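Local coordinates for SsDNA-binding protein essential for mitochondrial genome maintenance (Saccharomyces cerevisiae, PDB 6CQK) that binds single-stranded DNA preferentially and cooperatively in mitochondria, takes part in mitochondrial DNA replication and stimulates the PIF1 helicase, at residues S21-I32 against W44-I55. Numbering follows the deposited sequence.
Sequences SANNNRYLKYSI and WYNITVFNEPQI
Leu28, Tyr30 and Ile32 form antiparallel hydrogen-bonded pairs with Val49, Ile47 and Tyr45, respectively, in the hairpin of strands 26-34 and 43-49, between strands 3-20 and 89-99 in the sheet. Each pair closes two backbone hydrogen bonds; the straightest, Ile47 N to Tyr30 O at 2.8 Å, has an N-H...O angle of 172°. On the face carrying these residues, the Tyr30 ring lies across Ile47, whose CB sits 3.9 Å from the ring centroid, a CH-pi contact offset toward the rim. The first torsion of Tyr30 (chi1 72°) sets CG between backbone N and carbonyl carbon, swinging the ring back over its cross-strand partner. CE1 of Tyr30 touches Ile47 CG2 at 3.6 Å, while Val49 CG2 comes to the ring edge; Phe16 meets the same ring edge-to-face. The phenol oxygen hydrogen-bonds Gln94 OE1 of strand 89-99, so an alanine in place of Tyr30 would probably uncover one side of Ile47 and leave Gln94 OE1 without its phenol partner. The hairpin forms the second and third strands of the OB fold, the barrel of the single-strand binding protein family, with helix 52-59 packed against Leu28 through Ile55 and Leu58. Asn51 caps that helix, its OD1 accepting from Gln54 N. Leu28 CD2 reaches Ile55 CG2 at 3.9 Å. The other face is more polar: the bent Lys29 chain brings CE within 3.3 Å of Thr48 OG1, and Ser31 OG meets the edge of the Trp44 ring. The Phe50 and Tyr27 rings meet obliquely, planes at 57°, with Phe50 CE1 3.5 Å from Tyr27 CB and the Phe50 edge turned to Ser21 CB. At the far end, Tyr45 OH hydrogen-bonds Ser4 of the second subunit.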
# COMPACT_ATOMS: atom_id res chain seq x y z
N SER A 21 -26.56 -0.15 -10.14
CA SER A 21 -26.21 -0.68 -8.92
C SER A 21 -27.29 -0.61 -7.93
O SER A 21 -27.00 -0.14 -6.86
CB SER A 21 -25.08 0.19 -8.39
OG SER A 21 -25.57 1.30 -7.62
N ALA A 22 -28.52 -1.00 -8.15
CA ALA A 22 -29.43 -1.18 -6.93
C ALA A 22 -29.74 0.07 -6.11
O ALA A 22 -30.88 0.33 -5.76
CB ALA A 22 -28.91 -2.28 -5.98
N ASN A 23 -28.69 0.79 -5.77
CA ASN A 23 -28.72 2.17 -5.28
C ASN A 23 -28.93 3.22 -6.42
O ASN A 23 -29.13 4.40 -6.17
CB ASN A 23 -27.37 2.41 -4.60
CG ASN A 23 -27.47 2.51 -3.10
OD1 ASN A 23 -28.47 2.09 -2.50
ND2 ASN A 23 -26.42 3.06 -2.48
N ASN A 24 -28.82 2.77 -7.67
CA ASN A 24 -29.10 3.52 -8.88
C ASN A 24 -27.94 4.33 -9.31
O ASN A 24 -28.07 5.39 -9.90
CB ASN A 24 -30.40 4.30 -8.84
CG ASN A 24 -31.04 4.41 -10.21
OD1 ASN A 24 -30.57 3.82 -11.20
ND2 ASN A 24 -32.14 5.13 -10.29
N ASN A 25 -26.79 3.76 -9.10
CA ASN A 25 -25.59 4.28 -9.70
C ASN A 25 -25.05 3.47 -10.88
O ASN A 25 -25.11 2.27 -10.92
CB ASN A 25 -24.51 4.38 -8.64
CG ASN A 25 -24.73 5.54 -7.73
OD1 ASN A 25 -25.38 5.37 -6.71
ND2 ASN A 25 -24.26 6.73 -8.10
N ARG A 26 -24.51 4.20 -11.83
CA ARG A 26 -23.78 3.60 -12.89
C ARG A 26 -22.50 3.19 -12.33
O ARG A 26 -21.80 4.01 -11.74
CB ARG A 26 -23.40 4.54 -14.01
CG ARG A 26 -24.56 4.87 -14.86
CD ARG A 26 -25.25 3.58 -15.33
NE ARG A 26 -24.82 3.28 -16.69
CZ ARG A 26 -25.24 2.23 -17.38
NH1 ARG A 26 -26.04 1.30 -16.83
NH2 ARG A 26 -24.84 2.08 -18.64
N TYR A 27 -22.16 1.94 -12.64
CA TYR A 27 -20.81 1.49 -12.45
C TYR A 27 -20.28 0.66 -13.55
O TYR A 27 -21.03 -0.02 -14.28
CB TYR A 27 -20.73 0.71 -11.20
CG TYR A 27 -21.41 -0.66 -11.20
CD1 TYR A 27 -20.73 -1.85 -11.50
CD2 TYR A 27 -22.74 -0.78 -10.81
CE1 TYR A 27 -21.36 -3.11 -11.43
CE2 TYR A 27 -23.37 -2.02 -10.70
CZ TYR A 27 -22.69 -3.18 -11.01
OH TYR A 27 -23.38 -4.36 -10.96
N LEU A 28 -18.95 0.68 -13.61
CA LEU A 28 -18.19 -0.07 -14.57
C LEU A 28 -17.59 -1.32 -13.92
O LEU A 28 -17.23 -1.31 -12.75
CB LEU A 28 -17.12 0.86 -15.09
CG LEU A 28 -16.51 0.48 -16.41
CD1 LEU A 28 -17.58 0.33 -17.50
CD2 LEU A 28 -15.47 1.53 -16.81
N LYS A 29 -17.59 -2.43 -14.65
CA LYS A 29 -17.02 -3.74 -14.18
C LYS A 29 -15.92 -4.16 -15.14
O LYS A 29 -16.04 -3.95 -16.34
CB LYS A 29 -18.07 -4.89 -14.13
CG LYS A 29 -18.68 -5.18 -12.73
CD LYS A 29 -17.93 -6.28 -11.95
CE LYS A 29 -18.27 -6.26 -10.47
NZ LYS A 29 -19.71 -6.53 -10.19
N TYR A 30 -14.83 -4.65 -14.59
CA TYR A 30 -13.78 -5.27 -15.37
C TYR A 30 -12.97 -6.14 -14.44
O TYR A 30 -13.07 -6.04 -13.20
CB TYR A 30 -12.90 -4.23 -16.08
CG TYR A 30 -11.95 -3.44 -15.18
CD1 TYR A 30 -12.35 -2.29 -14.52
CD2 TYR A 30 -10.64 -3.85 -15.00
CE1 TYR A 30 -11.49 -1.58 -13.72
CE2 TYR A 30 -9.79 -3.12 -14.19
CZ TYR A 30 -10.23 -1.99 -13.54
OH TYR A 30 -9.36 -1.33 -12.66
N SER A 31 -12.20 -7.04 -15.03
CA SER A 31 -11.37 -7.95 -14.27
C SER A 31 -9.87 -7.74 -14.62
O SER A 31 -9.56 -7.33 -15.74
CB SER A 31 -11.79 -9.39 -14.51
OG SER A 31 -11.84 -9.63 -15.90
N ILE A 32 -9.01 -7.92 -13.60
CA ILE A 32 -7.58 -7.83 -13.72
C ILE A 32 -7.06 -9.25 -13.54
O ILE A 32 -7.36 -9.89 -12.53
CB ILE A 32 -6.99 -6.91 -12.60
CG1 ILE A 32 -7.51 -5.49 -12.77
CG2 ILE A 32 -5.45 -6.86 -12.65
CD1 ILE A 32 -7.09 -4.56 -11.66
N TRP A 44 -7.64 -13.73 -10.69
CA TRP A 44 -8.59 -12.85 -11.35
C TRP A 44 -9.34 -12.04 -10.30
O TRP A 44 -9.82 -12.61 -9.31
CB TRP A 44 -9.57 -13.69 -12.15
CG TRP A 44 -8.89 -14.30 -13.30
CD1 TRP A 44 -8.20 -15.48 -13.36
CD2 TRP A 44 -8.78 -13.70 -14.59
NE1 TRP A 44 -7.68 -15.66 -14.63
CE2 TRP A 44 -8.04 -14.59 -15.41
CE3 TRP A 44 -9.26 -12.50 -15.14
CZ2 TRP A 44 -7.75 -14.30 -16.71
CZ3 TRP A 44 -9.00 -12.24 -16.48
CH2 TRP A 44 -8.26 -13.12 -17.25
N TYR A 45 -9.39 -10.73 -10.46
CA TYR A 45 -10.02 -9.86 -9.45
C TYR A 45 -10.97 -8.99 -10.18
O TYR A 45 -10.59 -8.41 -11.21
CB TYR A 45 -8.98 -8.98 -8.75
CG TYR A 45 -8.01 -9.73 -7.87
CD1 TYR A 45 -8.45 -10.31 -6.70
CD2 TYR A 45 -6.64 -9.84 -8.20
CE1 TYR A 45 -7.54 -11.03 -5.86
CE2 TYR A 45 -5.75 -10.57 -7.39
CZ TYR A 45 -6.20 -11.17 -6.23
OH TYR A 45 -5.39 -11.83 -5.36
N ASN A 46 -12.22 -8.95 -9.71
CA ASN A 46 -13.24 -8.16 -10.35
C ASN A 46 -13.37 -6.84 -9.65
O ASN A 46 -13.54 -6.79 -8.41
CB ASN A 46 -14.55 -8.87 -10.30
CG ASN A 46 -14.46 -10.22 -10.96
OD1 ASN A 46 -14.15 -10.33 -12.17
ND2 ASN A 46 -14.74 -11.28 -10.20
N ILE A 47 -13.19 -5.80 -10.44
CA ILE A 47 -13.12 -4.44 -9.98
C ILE A 47 -14.43 -3.75 -10.32
O ILE A 47 -14.98 -3.98 -11.39
CB ILE A 47 -12.03 -3.66 -10.74
CG1 ILE A 47 -10.70 -4.38 -10.66
CG2 ILE A 47 -11.92 -2.24 -10.23
CD1 ILE A 47 -10.27 -4.76 -9.25
N THR A 48 -14.90 -2.91 -9.39
CA THR A 48 -16.11 -2.17 -9.58
C THR A 48 -15.65 -0.75 -9.56
O THR A 48 -14.85 -0.39 -8.75
CB THR A 48 -17.08 -2.44 -8.41
OG1 THR A 48 -17.41 -3.84 -8.35
CG2 THR A 48 -18.35 -1.67 -8.57
N VAL A 49 -16.18 0.05 -10.45
CA VAL A 49 -15.86 1.47 -10.51
C VAL A 49 -17.08 2.39 -10.51
O VAL A 49 -17.95 2.33 -11.41
CB VAL A 49 -15.08 1.82 -11.75
CG1 VAL A 49 -14.42 3.17 -11.55
CG2 VAL A 49 -14.02 0.75 -12.06
N PHE A 50 -17.19 3.20 -9.45
CA PHE A 50 -18.19 4.24 -9.40
C PHE A 50 -17.57 5.59 -9.75
O PHE A 50 -18.25 6.36 -10.40
CB PHE A 50 -18.85 4.30 -8.05
CG PHE A 50 -19.63 3.08 -7.72
CD1 PHE A 50 -20.84 2.83 -8.27
CD2 PHE A 50 -19.13 2.16 -6.82
CE1 PHE A 50 -21.56 1.68 -7.95
CE2 PHE A 50 -19.84 1.01 -6.49
CZ PHE A 50 -21.07 0.77 -7.05
N ASN A 51 -16.36 5.89 -9.31
CA ASN A 51 -15.80 7.24 -9.48
C ASN A 51 -15.80 7.60 -10.93
O ASN A 51 -15.10 7.02 -11.74
CB ASN A 51 -14.40 7.34 -8.89
CG ASN A 51 -13.65 8.64 -9.24
OD1 ASN A 51 -13.29 8.91 -10.38
ND2 ASN A 51 -13.42 9.45 -8.24
N GLU A 52 -16.68 8.54 -11.26
CA GLU A 52 -17.01 8.79 -12.66
C GLU A 52 -15.79 9.27 -13.46
O GLU A 52 -15.62 8.85 -14.61
CB GLU A 52 -18.18 9.76 -12.78
CG GLU A 52 -18.94 9.61 -14.08
CD GLU A 52 -19.84 10.77 -14.25
OE1 GLU A 52 -21.00 10.69 -13.83
OE2 GLU A 52 -19.34 11.76 -14.76
N PRO A 53 -14.96 10.15 -12.85
CA PRO A 53 -13.76 10.54 -13.60
C PRO A 53 -12.91 9.32 -14.00
O PRO A 53 -12.42 9.27 -15.14
CB PRO A 53 -13.01 11.44 -12.61
CG PRO A 53 -14.03 11.95 -11.66
CD PRO A 53 -15.22 11.03 -11.70
N GLN A 54 -12.79 8.35 -13.11
CA GLN A 54 -12.05 7.14 -13.41
C GLN A 54 -12.79 6.27 -14.41
O GLN A 54 -12.18 5.67 -15.29
CB GLN A 54 -11.74 6.36 -12.13
CG GLN A 54 -10.69 7.04 -11.30
CD GLN A 54 -10.51 6.43 -9.93
OE1 GLN A 54 -10.57 5.23 -9.78
NE2 GLN A 54 -10.21 7.25 -8.95
N ILE A 55 -14.11 6.21 -14.29
CA ILE A 55 -14.91 5.48 -15.26
C ILE A 55 -14.58 6.00 -16.66
O ILE A 55 -14.40 5.21 -17.60
CB ILE A 55 -16.42 5.60 -14.96
CG1 ILE A 55 -16.75 4.94 -13.62
CG2 ILE A 55 -17.23 4.98 -16.09
CD1 ILE A 55 -18.22 4.75 -13.38